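Local coordinates for initiator protein NS1 (Murine minute virus, PDB 4R94), which nicks the viral replication origin and unwinds DNA to start and direct parvoviral genome replication, this chain being its N-terminal origin-binding nickase domain, at residues V163-P167 against A168-K172. Sequence-based numbering, arbitrary orientation.
Sequences VQLTP and AERIK
Thr-166 lays its side chain over that of Glu-169, and the two close a capping box at the start of helix 167-179. Thr-166 is the N-cap: its OG1 accepts from the backbone N of Glu-169 at 3.0 Å. A chi1 of 68° sets that hydroxyl between the backbone N and the carbonyl carbon, turned to the first turn of the helix, while CG2 lies over the carboxylate. Glu-169 returns the bond: its CG stands anti to its own carbonyl carbon (chi1 -69°) and the chain beyond is extended, which carries OE1 back to the N of Thr-166 at 2.8 Å. The bond is nearly straight, 165° at the hydrogen, but the N-H comes in from above the carboxylate plane. The same carboxylate has partners on the small hairpin of strands 35-37 and 40-42: OE1 forms a salt bridge with Lys-40, and OE2 is hydrogen-bonded to Asn-38. The cap therefore also ties the helix start to that hairpin, well away from the magnesium site. One residue before the cap, buried Leu-165 places CD2 3.7 Å from Glu-169 OE1 and CB 3.8 Å from Arg-170 CG. Helical bonding begins at once, with Arg-170 N to Thr-166 O at 3.0 Å and Ile-171 N to Pro-167 O at 3.1 Å. Arg-170, extended from CG to NE, reaches back beside Leu-165, whose CB lies over one face of the guanidinium. A water donates to Leu-165 O at 2.7 Å and accepts a weak bond from Arg-170 NH2.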
# COMPACT_ATOMS: atom_id res chain seq x y z
N VAL A 163 -12.81 13.67 10.74
CA VAL A 163 -14.21 13.96 11.04
C VAL A 163 -14.37 13.95 12.55
O VAL A 163 -13.89 13.04 13.21
CB VAL A 163 -15.17 12.96 10.38
CG1 VAL A 163 -16.62 13.28 10.75
CG2 VAL A 163 -14.99 12.97 8.86
N GLN A 164 -15.01 14.97 13.11
CA GLN A 164 -15.27 15.01 14.54
C GLN A 164 -16.22 13.88 14.91
O GLN A 164 -17.37 13.84 14.47
CB GLN A 164 -15.85 16.37 14.95
CG GLN A 164 -16.30 16.45 16.40
CD GLN A 164 -15.32 17.21 17.28
OE1 GLN A 164 -14.30 17.71 16.80
NE2 GLN A 164 -15.63 17.31 18.57
N LEU A 165 -15.74 12.94 15.72
CA LEU A 165 -16.54 11.78 16.10
C LEU A 165 -16.73 11.70 17.61
O LEU A 165 -15.82 12.02 18.36
CB LEU A 165 -15.87 10.51 15.61
CG LEU A 165 -15.67 10.35 14.10
CD1 LEU A 165 -14.84 9.12 13.83
CD2 LEU A 165 -17.02 10.26 13.41
N THR A 166 -17.90 11.23 18.04
CA THR A 166 -18.11 10.85 19.44
C THR A 166 -17.31 9.60 19.76
O THR A 166 -16.88 8.89 18.85
CB THR A 166 -19.60 10.58 19.76
OG1 THR A 166 -20.03 9.40 19.07
CG2 THR A 166 -20.48 11.78 19.37
N PRO A 167 -17.09 9.30 21.05
CA PRO A 167 -16.45 8.01 21.35
C PRO A 167 -17.22 6.81 20.80
O PRO A 167 -16.59 5.87 20.30
CB PRO A 167 -16.43 8.00 22.89
CG PRO A 167 -16.29 9.45 23.24
CD PRO A 167 -17.17 10.17 22.23
N ALA A 168 -18.55 6.84 20.87
CA ALA A 168 -19.36 5.74 20.35
C ALA A 168 -19.15 5.57 18.85
O ALA A 168 -19.09 4.44 18.34
CB ALA A 168 -20.83 5.98 20.66
N GLU A 169 -19.06 6.69 18.13
CA GLU A 169 -18.82 6.65 16.69
C GLU A 169 -17.43 6.15 16.34
O GLU A 169 -17.26 5.41 15.37
CB GLU A 169 -19.05 8.03 16.08
CG GLU A 169 -20.51 8.46 16.10
CD GLU A 169 -20.70 9.95 15.87
OE1 GLU A 169 -19.72 10.73 15.93
OE2 GLU A 169 -21.86 10.35 15.62
N ARG A 170 -16.42 6.56 17.10
CA ARG A 170 -15.06 6.05 16.89
C ARG A 170 -14.99 4.54 17.03
O ARG A 170 -14.35 3.85 16.23
CB ARG A 170 -14.08 6.69 17.87
CG ARG A 170 -13.59 8.02 17.45
CD ARG A 170 -12.45 8.48 18.34
NE ARG A 170 -12.25 9.90 18.20
CZ ARG A 170 -11.54 10.47 17.23
NH1 ARG A 170 -10.94 9.72 16.31
NH2 ARG A 170 -11.43 11.78 17.19
N ILE A 171 -15.65 4.01 18.06
CA ILE A 171 -15.69 2.57 18.28
C ILE A 171 -16.44 1.85 17.16
O ILE A 171 -16.03 0.77 16.73
CB ILE A 171 -16.34 2.25 19.64
CG1 ILE A 171 -15.49 2.83 20.77
CG2 ILE A 171 -16.52 0.76 19.81
CD1 ILE A 171 -14.04 2.37 20.78
N LYS A 172 -17.53 2.44 16.69
CA LYS A 172 -18.27 1.86 15.60
C LYS A 172 -17.39 1.81 14.35
O LYS A 172 -17.38 0.81 13.63
CB LYS A 172 -19.55 2.65 15.33
CG LYS A 172 -20.47 2.01 14.29
CD LYS A 172 -20.91 0.61 14.73
CE LYS A 172 -22.17 0.16 13.99
NZ LYS A 172 -21.97 -0.04 12.53
O HOH W 1 -14.04 13.94 17.89